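Local coordinates for putative type VI secretion protein (PDB 6SKI) that probably hydrolyses phospholipids as a toxic effector of the type VI secretion system, which it joins by binding the VgrG spike, at residues Val238-Leu243 against Gln429-Leu434; Lys278-Thr283 against Arg422-Ala427; Leu304-Ala309 against Asp456-Gln461. All coordinates share one frame; numbering follows the deposited sequence.

Contact 1. Residues Val238-Leu243 against Gln429-Leu434; sequences VRFLGL and QEAGVL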
loop_
_atom_site.group_PDB
_atom_site.type_symbol
_atom_site.label_atom_id
_atom_site.label_comp_id
_atom_site.label_asym_id
_atom_site.label_seq_id
_atom_site.Cartn_x
_atom_site.Cartn_y
_atom_site.Cartn_z
ATOM N N VAL A 238 -11.796 7.345 12.826
ATOM C CA VAL A 238 -11.247 7.537 11.489
ATOM C C VAL A 238 -12.056 8.621 10.793
ATOM O O VAL A 238 -13.282 8.517 10.683
ATOM C CB VAL A 238 -11.253 6.235 10.676
ATOM C CG1 VAL A 238 -10.722 6.491 9.281
ATOM C CG2 VAL A 238 -10.416 5.183 11.361
ATOM N N ARG A 239 -11.371 9.668 10.333
ATOM C CA ARG A 239 -12.038 10.752 9.620
ATOM C C ARG A 239 -12.147 10.456 8.131
ATOM O O ARG A 239 -13.243 10.466 7.564
ATOM C CB ARG A 239 -11.297 12.070 9.852
ATOM C CG ARG A 239 -12.057 13.285 9.362
ATOM C CD ARG A 239 -11.293 14.566 9.610
ATOM N NE ARG A 239 -9.885 14.452 9.254
ATOM C CZ ARG A 239 -9.011 15.443 9.373
ATOM N NH1 ARG A 239 -9.404 16.619 9.834
ATOM N NH2 ARG A 239 -7.747 15.261 9.026
ATOM N N PHE A 240 -11.017 10.197 7.478
ATOM C CA PHE A 240 -10.985 9.933 6.047
ATOM C C PHE A 240 -10.213 8.654 5.773
ATOM O O PHE A 240 -9.115 8.461 6.301
ATOM C CB PHE A 240 -10.353 11.093 5.277
ATOM C CG PHE A 240 -10.303 10.873 3.793
ATOM C CD1 PHE A 240 -11.458 10.882 3.040
ATOM C CD2 PHE A 240 -9.100 10.648 3.155
ATOM C CE1 PHE A 240 -11.415 10.680 1.684
ATOM C CE2 PHE A 240 -9.054 10.443 1.797
ATOM C CZ PHE A 240 -10.213 10.457 1.063
ATOM N N LEU A 241 -10.791 7.787 4.949
ATOM C CA LEU A 241 -10.135 6.577 4.469
ATOM C C LEU A 241 -9.866 6.752 2.981
ATOM O O LEU A 241 -10.801 6.792 2.177
ATOM C CB LEU A 241 -11.001 5.348 4.734
ATOM C CG LEU A 241 -10.360 3.975 4.545
ATOM C CD1 LEU A 241 -9.146 3.829 5.421
ATOM C CD2 LEU A 241 -11.366 2.886 4.851
ATOM N N GLY A 242 -8.593 6.861 2.617
ATOM C CA GLY A 242 -8.231 7.036 1.227
ATOM C C GLY A 242 -7.523 5.827 0.663
ATOM O O GLY A 242 -6.401 5.514 1.064
ATOM N N LEU A 243 -8.165 5.141 -0.276
ATOM C CA LEU A 243 -7.653 3.900 -0.831
ATOM C C LEU A 243 -7.358 4.096 -2.308
ATOM O O LEU A 243 -8.127 4.745 -3.020
ATOM C CB LEU A 243 -8.659 2.769 -0.645
ATOM C CG LEU A 243 -9.291 2.672 0.741
ATOM C CD1 LEU A 243 -10.528 1.802 0.689
ATOM C CD2 LEU A 243 -8.298 2.147 1.758
ATOM N N GLN A 429 -9.396 16.646 1.079
ATOM C CA GLN A 429 -9.668 18.024 1.465
ATOM C C GLN A 429 -11.157 18.268 1.647
ATOM O O GLN A 429 -11.551 19.085 2.485
ATOM C CB GLN A 429 -9.086 18.973 0.422
ATOM C CG GLN A 429 -7.595 19.198 0.577
ATOM C CD GLN A 429 -6.947 19.718 -0.688
ATOM O OE1 GLN A 429 -7.628 20.026 -1.664
ATOM N NE2 GLN A 429 -5.624 19.814 -0.678
ATOM N N GLU A 430 -12.000 17.580 0.873
ATOM C CA GLU A 430 -13.430 17.625 1.150
ATOM C C GLU A 430 -13.742 16.998 2.501
ATOM O O GLU A 430 -14.589 17.503 3.245
ATOM C CB GLU A 430 -14.213 16.916 0.049
ATOM C CG GLU A 430 -14.615 17.806 -1.105
ATOM C CD GLU A 430 -15.464 17.073 -2.120
ATOM O OE1 GLU A 430 -15.470 17.482 -3.299
ATOM O OE2 GLU A 430 -16.122 16.084 -1.741
ATOM N N ALA A 431 -13.067 15.897 2.834
ATOM C CA ALA A 431 -13.309 15.243 4.114
ATOM C C ALA A 431 -12.853 16.069 5.308
ATOM O O ALA A 431 -13.196 15.721 6.441
ATOM C CB ALA A 431 -12.617 13.885 4.151
ATOM N N GLY A 432 -12.091 17.136 5.090
ATOM C CA GLY A 432 -11.588 17.965 6.170
ATOM C C GLY A 432 -10.093 17.881 6.370
ATOM O O GLY A 432 -9.552 18.633 7.191
ATOM N N VAL A 433 -9.399 17.001 5.651
ATOM C CA VAL A 433 -7.963 16.845 5.823
ATOM C C VAL A 433 -7.240 18.054 5.254
ATOM O O VAL A 433 -7.617 18.595 4.208
ATOM C CB VAL A 433 -7.491 15.547 5.151
ATOM C CG1 VAL A 433 -6.113 15.186 5.628
ATOM C CG2 VAL A 433 -8.462 14.421 5.447
ATOM N N LEU A 434 -6.190 18.486 5.943
ATOM C CA LEU A 434 -5.391 19.624 5.515
ATOM C C LEU A 434 -4.134 19.120 4.825
ATOM O O LEU A 434 -3.381 18.325 5.396
ATOM C CB LEU A 434 -5.025 20.524 6.695
ATOM C CG LEU A 434 -6.198 21.116 7.466
ATOM C CD1 LEU A 434 -5.695 21.804 8.715
ATOM C CD2 LEU A 434 -6.977 22.075 6.593
#

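Contact 2. Residues Lys278-Thr283 against Arg422-Ala427; sequences KVFQIT and RVMLDA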
loop_
_atom_site.group_PDB
_atom_site.type_symbol
_atom_site.label_atom_id
_atom_site.label_comp_id
_atom_site.label_asym_id
_atom_site.label_seq_id
_atom_site.Cartn_x
_atom_site.Cartn_y
_atom_site.Cartn_z
ATOM N N LYS A 278 -15.684 9.849 6.023
ATOM C CA LYS A 278 -15.627 9.879 4.570
ATOM C C LYS A 278 -14.653 8.815 4.093
ATOM O O LYS A 278 -13.564 8.664 4.651
ATOM C CB LYS A 278 -15.191 11.251 4.052
ATOM C CG LYS A 278 -16.098 12.396 4.462
ATOM C CD LYS A 278 -17.474 12.259 3.851
ATOM C CE LYS A 278 -18.158 13.605 3.738
ATOM N NZ LYS A 278 -17.203 14.665 3.321
ATOM N N VAL A 279 -15.054 8.067 3.070
ATOM C CA VAL A 279 -14.211 7.051 2.452
ATOM C C VAL A 279 -14.203 7.301 0.953
ATOM O O VAL A 279 -15.254 7.561 0.360
ATOM C CB VAL A 279 -14.703 5.624 2.760
ATOM C CG1 VAL A 279 -13.821 4.596 2.081
ATOM C CG2 VAL A 279 -14.743 5.384 4.256
ATOM N N PHE A 280 -13.021 7.244 0.346
ATOM C CA PHE A 280 -12.881 7.412 -1.093
ATOM C C PHE A 280 -11.871 6.411 -1.622
ATOM O O PHE A 280 -10.774 6.287 -1.074
ATOM C CB PHE A 280 -12.434 8.830 -1.445
ATOM C CG PHE A 280 -12.404 9.107 -2.918
ATOM C CD1 PHE A 280 -13.573 9.161 -3.648
ATOM C CD2 PHE A 280 -11.204 9.303 -3.574
ATOM C CE1 PHE A 280 -13.544 9.415 -4.997
ATOM C CE2 PHE A 280 -11.175 9.560 -4.921
ATOM C CZ PHE A 280 -12.347 9.613 -5.634
ATOM N N GLN A 281 -12.242 5.695 -2.678
ATOM C CA GLN A 281 -11.319 4.828 -3.389
ATOM C C GLN A 281 -11.233 5.232 -4.849
ATOM O O GLN A 281 -12.247 5.528 -5.485
ATOM C CB GLN A 281 -11.724 3.360 -3.315
ATOM C CG GLN A 281 -10.593 2.439 -3.710
ATOM C CD GLN A 281 -10.916 0.982 -3.527
ATOM O OE1 GLN A 281 -12.046 0.555 -3.733
ATOM N NE2 GLN A 281 -9.916 0.203 -3.154
ATOM N N ILE A 282 -10.015 5.240 -5.371
ATOM C CA ILE A 282 -9.777 5.286 -6.805
ATOM C C ILE A 282 -9.497 3.863 -7.259
ATOM O O ILE A 282 -8.996 3.048 -6.479
ATOM C CB ILE A 282 -8.624 6.235 -7.162
ATOM C CG1 ILE A 282 -8.761 7.539 -6.382
ATOM C CG2 ILE A 282 -8.643 6.545 -8.641
ATOM C CD1 ILE A 282 -7.650 8.519 -6.627
ATOM N N THR A 283 -9.892 3.538 -8.480
ATOM C CA THR A 283 -9.775 2.185 -8.999
ATOM C C THR A 283 -9.126 2.238 -10.373
ATOM O O THR A 283 -9.402 3.145 -11.161
ATOM C CB THR A 283 -11.159 1.515 -9.057
ATOM O OG1 THR A 283 -11.498 1.010 -7.761
ATOM C CG2 THR A 283 -11.195 0.381 -10.069
ATOM N N ARG A 422 -4.051 14.110 -7.331
ATOM C CA ARG A 422 -4.871 15.306 -7.178
ATOM C C ARG A 422 -6.322 14.948 -6.888
ATOM O O ARG A 422 -7.003 15.649 -6.133
ATOM C CB ARG A 422 -4.751 16.181 -8.420
ATOM C CG ARG A 422 -3.414 16.870 -8.488
ATOM C CD ARG A 422 -3.045 17.298 -9.878
ATOM N NE ARG A 422 -1.609 17.524 -9.974
ATOM C CZ ARG A 422 -1.035 18.713 -9.851
ATOM N NH1 ARG A 422 -1.775 19.787 -9.620
ATOM N NH2 ARG A 422 0.278 18.828 -9.950
ATOM N N VAL A 423 -6.808 13.847 -7.461
ATOM C CA VAL A 423 -8.163 13.404 -7.143
ATOM C C VAL A 423 -8.265 12.985 -5.680
ATOM O O VAL A 423 -9.219 13.351 -4.976
ATOM C CB VAL A 423 -8.595 12.270 -8.086
ATOM C CG1 VAL A 423 -10.028 11.882 -7.807
ATOM C CG2 VAL A 423 -8.452 12.706 -9.524
ATOM N N MET A 424 -7.285 12.221 -5.190
ATOM C CA MET A 424 -7.305 11.839 -3.780
ATOM C C MET A 424 -7.144 13.051 -2.870
ATOM O O MET A 424 -7.738 13.102 -1.788
ATOM C CB MET A 424 -6.228 10.798 -3.489
ATOM C CG MET A 424 -6.364 10.148 -2.119
ATOM S SD MET A 424 -7.904 9.254 -1.844
ATOM C CE MET A 424 -7.721 7.886 -2.969
ATOM N N LEU A 425 -6.347 14.033 -3.288
ATOM C CA LEU A 425 -6.202 15.254 -2.504
ATOM C C LEU A 425 -7.519 16.002 -2.420
ATOM O O LEU A 425 -7.876 16.523 -1.361
ATOM C CB LEU A 425 -5.125 16.150 -3.113
ATOM C CG LEU A 425 -3.661 15.762 -2.939
ATOM C CD1 LEU A 425 -2.810 16.475 -3.968
ATOM C CD2 LEU A 425 -3.193 16.096 -1.549
ATOM N N ASP A 426 -8.257 16.064 -3.529
ATOM C CA ASP A 426 -9.557 16.724 -3.513
ATOM C C ASP A 426 -10.522 16.003 -2.586
ATOM O O ASP A 426 -11.236 16.641 -1.803
ATOM C CB ASP A 426 -10.118 16.794 -4.931
ATOM C CG ASP A 426 -11.366 17.642 -5.021
ATOM O OD1 ASP A 426 -11.430 18.681 -4.336
ATOM O OD2 ASP A 426 -12.283 17.269 -5.780
ATOM N N ALA A 427 -10.542 14.670 -2.643
ATOM C CA ALA A 427 -11.428 13.909 -1.769
ATOM C C ALA A 427 -11.084 14.135 -0.303
ATOM O O ALA A 427 -11.968 14.387 0.527
ATOM C CB ALA A 427 -11.348 12.425 -2.113
#

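Contact 3. Residues Leu304-Ala309 against Asp456-Gln461; sequences LALPGA and DKAIAQ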
loop_
_atom_site.group_PDB
_atom_site.type_symbol
_atom_site.label_atom_id
_atom_site.label_comp_id
_atom_site.label_asym_id
_atom_site.label_seq_id
_atom_site.Cartn_x
_atom_site.Cartn_y
_atom_site.Cartn_z
ATOM N N LEU A 304 -14.148 5.756 -7.357
ATOM C CA LEU A 304 -13.890 6.298 -8.681
ATOM C C LEU A 304 -13.020 5.331 -9.464
ATOM O O LEU A 304 -11.901 5.023 -9.050
ATOM C CB LEU A 304 -13.209 7.662 -8.594
ATOM C CG LEU A 304 -12.910 8.331 -9.932
ATOM C CD1 LEU A 304 -14.187 8.649 -10.665
ATOM C CD2 LEU A 304 -12.098 9.583 -9.713
ATOM N N ALA A 305 -13.531 4.860 -10.593
ATOM C CA ALA A 305 -12.741 4.072 -11.520
ATOM C C ALA A 305 -12.052 5.018 -12.490
ATOM O O ALA A 305 -12.715 5.793 -13.187
ATOM C CB ALA A 305 -13.619 3.074 -12.273
ATOM N N LEU A 306 -10.726 4.958 -12.532
ATOM C CA LEU A 306 -9.957 5.905 -13.314
ATOM C C LEU A 306 -9.057 5.157 -14.285
ATOM O O LEU A 306 -8.473 4.128 -13.927
ATOM C CB LEU A 306 -9.112 6.801 -12.401
ATOM C CG LEU A 306 -9.114 8.301 -12.686
ATOM C CD1 LEU A 306 -10.511 8.777 -13.013
ATOM C CD2 LEU A 306 -8.568 9.054 -11.491
ATOM N N PRO A 307 -8.933 5.638 -15.521
ATOM C CA PRO A 307 -8.112 4.936 -16.511
ATOM C C PRO A 307 -6.662 4.844 -16.067
ATOM O O PRO A 307 -6.076 5.817 -15.590
ATOM C CB PRO A 307 -8.270 5.801 -17.765
ATOM C CG PRO A 307 -8.618 7.145 -17.220
ATOM C CD PRO A 307 -9.567 6.822 -16.117
ATOM N N GLY A 308 -6.092 3.664 -16.216
ATOM C CA GLY A 308 -4.708 3.444 -15.849
ATOM C C GLY A 308 -4.521 2.058 -15.276
ATOM O O GLY A 308 -5.468 1.312 -15.051
ATOM N N ALA A 309 -3.265 1.727 -15.035
ATOM C CA ALA A 309 -2.895 0.463 -14.436
ATOM C C ALA A 309 -2.861 0.621 -12.918
ATOM O O ALA A 309 -3.328 1.624 -12.372
ATOM C CB ALA A 309 -1.554 -0.007 -15.010
ATOM N N ASP A 456 -8.518 18.116 -14.395
ATOM C CA ASP A 456 -9.712 18.788 -13.911
ATOM C C ASP A 456 -10.925 17.893 -14.082
ATOM O O ASP A 456 -11.670 17.654 -13.124
ATOM C CB ASP A 456 -9.906 20.104 -14.657
ATOM C CG ASP A 456 -8.911 21.159 -14.239
ATOM O OD1 ASP A 456 -8.060 20.864 -13.375
ATOM O OD2 ASP A 456 -8.973 22.283 -14.779
ATOM N N LYS A 457 -11.081 17.308 -15.273
ATOM C CA LYS A 457 -12.212 16.422 -15.500
ATOM C C LYS A 457 -12.188 15.271 -14.513
ATOM O O LYS A 457 -13.201 14.978 -13.866
ATOM C CB LYS A 457 -12.203 15.908 -16.937
ATOM C CG LYS A 457 -13.379 15.011 -17.267
ATOM C CD LYS A 457 -13.674 15.011 -18.751
ATOM C CE LYS A 457 -14.724 13.975 -19.095
ATOM N NZ LYS A 457 -14.822 13.761 -20.562
ATOM N N ALA A 458 -11.015 14.665 -14.317
ATOM C CA ALA A 458 -10.913 13.580 -13.354
ATOM C C ALA A 458 -11.319 14.055 -11.971
ATOM O O ALA A 458 -12.112 13.393 -11.291
ATOM C CB ALA A 458 -9.493 13.019 -13.337
ATOM N N ILE A 459 -10.847 15.237 -11.569
ATOM C CA ILE A 459 -11.237 15.767 -10.269
ATOM C C ILE A 459 -12.745 15.935 -10.217
ATOM O O ILE A 459 -13.398 15.512 -9.254
ATOM C CB ILE A 459 -10.499 17.086 -9.978
ATOM C CG1 ILE A 459 -9.057 16.804 -9.560
ATOM C CG2 ILE A 459 -11.215 17.872 -8.902
ATOM C CD1 ILE A 459 -8.097 17.912 -9.890
ATOM N N ALA A 460 -13.331 16.471 -11.290
ATOM C CA ALA A 460 -14.779 16.616 -11.318
ATOM C C ALA A 460 -15.446 15.259 -11.196
ATOM O O ALA A 460 -16.409 15.100 -10.434
ATOM C CB ALA A 460 -15.216 17.324 -12.597
ATOM N N GLN A 461 -14.899 14.251 -11.880
ATOM C CA GLN A 461 -15.461 12.914 -11.775
ATOM C C GLN A 461 -15.456 12.446 -10.334
ATOM O O GLN A 461 -16.456 11.903 -9.848
ATOM C CB GLN A 461 -14.687 11.948 -12.665
ATOM C CG GLN A 461 -14.958 12.136 -14.137
ATOM C CD GLN A 461 -14.155 11.194 -14.991
ATOM O OE1 GLN A 461 -13.449 10.330 -14.483
ATOM N NE2 GLN A 461 -14.256 11.357 -16.301
#

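Contact 1. Residues Val238-Leu243 against Gln429-Leu434
Two neighbouring side chains of strand 237-243, Arg-239 and Phe-240, both point toward the C-terminal end of helix 416-431, which packs on the central, mainly parallel sheet of this α/β-hydrolase-type domain. Phe-240 has CG anti to its backbone N (chi1 -180°), which carries the ring out to Ala-431, the residue nearest it in backbone register. Ala-431 CB approaches the ring obliquely and lies 3.4 Å from Phe-240 CD1, while Val-433 CG2 reaches the root of the same side chain, 3.8 Å from Phe-240 CB. Arg-239 also leaves anti to its N (chi1 -169°), but its chain bends at chi3 (45°) and lays the guanidinium beside the turn that ends the helix. Val-433 N stands 4.0 Å above the plane of the Arg-239 guanidinium, over its centre, and Gly-432 C lies over the rim on the same face. The valine crosses the arginine obliquely, with Val-433 CG2 3.7 Å from Arg-239 NH2. Gly-432, at positive phi, ends the helix in a Schellman motif, and the chain that follows brings Val-433 CG2 against Phe-240 and Arg-239. Although Arg-239 NH1 comes within 3.3 Å of Gly-432 O, the angle is poor and no hydrogen bond forms. The charge is answered instead by Asp-192 on adjacent strand 184-195, through a salt bridge to Arg-239 NH2. Sheet and helix end are thus joined by apolar groups and a guanidinium face, without a hydrogen bond between the two segments; Asp-192 probably steadies the arginine, and the nearby carbonyl may add a modest electrostatic attraction.

Contact 2. Residues Lys278-Thr283 against Arg422-Ala427
The ring of Phe-280 is the flat group at the centre of this contact. At its edge and in its plane lies the sulfur of Met-424: Met-424 SD is 5.1 Å from the centroid of the Phe-280 ring and 89° off its normal, a Met-aromatic contact made edge-on. Ala-427 and Val-423 approach the ring obliquely: Ala-427 CB is 3.4 Å from Phe-280 CD2, and Val-423 CG1 lies 3.9 Å from CE2 of the same ring. The guanidinium of Arg-466, from helix 452-466, adds a cation-pi interaction. Phe-280 is placed for this by a chi1 of -174°, CG anti to the backbone N, which sends the ring across to one side of the helix. Met-424 starts off along the flank of the helix, then bends at chi2 (61°) and chi3, so that its chain slides past the phenylalanine in the opposite direction and its methyl turns to the strand. There Met-424 CE meets Ile-282 CG1 at 3.6 Å. The isoleucine also touches Val-423, whose CB is 4.1 Å from Ile-282 CD1, and so closes the apolar patch. All five side chains are buried, and no hydrogen bond links the two segments. Strand 278-283 and helix 422-427 run nearly antiparallel, their axes approaching to 9.3 Å. In the sheet of this α/β-hydrolase-type domain, strand 278-284 lies between strands 237-243 and 303-306. Phe-240 and Leu-304 from those neighbours pack beside Phe-280, while Val-465 of helix 452-466 packs against the same ring.

Contact 3. Residues Leu304-Ala309 against Asp456-Gln461
Leu-304 carries CG anti to its backbone N (chi1 -179°), whereas Gln-461 holds CG beside its own N (chi1 -73°) and extends beyond it, and the two side chains cross at about a right angle. They join strand 303-306 of the central α/β-hydrolase-type sheet to helix 452-466, with strand and helix segments running roughly antiparallel and their axes 9.8 Å apart. Each methyl of the leucine finds its own neighbour on the helix: Leu-304 CD1 lies 3.9 Å from Gln-461 CB, and Leu-304 CD2 sits 4.1 Å from Ala-458 O. Leu-306 starts along the flank but has its tip turned in, so that Leu-306 CD1 comes loosely to Ala-458 CB (4.4 Å) and more closely to the amide oxygen of Gln-461. The buried amide is anchored elsewhere, because Gln-461 NE2 gives a hydrogen bond to the carbonyl oxygen of Gln-472. Leu-304 and Leu-306 also touch Val-423, and Ala-458 touches Val-419, which brings helix 416-431 into the same apolar layer. Across the two segments there is no hydrogen bond; the nearest approach is that of a methyl to an amide oxygen, Leu-306 CD1 to Gln-461 OE1 at 3.6 Å.

The three contacts follow one sheet across neighbouring strands, 237-243, 278-284 and 303-306, which are parallel and come in this order along the chain. Contacts 1 and 2 share helix 416-431, with centres about 8 Å apart; contact 3 uses the next helix, 452-466, its centre about 10 Å from that of contact 2 and about 18 Å from that of contact 1. Contact 2 is nested in the loop closed by contact 1, whereas contact 3 alternates with both. Backbone bonding joins the strands, as between Leu-241 and Phe-280 or Thr-283 and Leu-306. Two consecutive later helices thus pack against these three strands of the probable catalytic domain, bringing chain segments some 140 to 190 residues apart against each other.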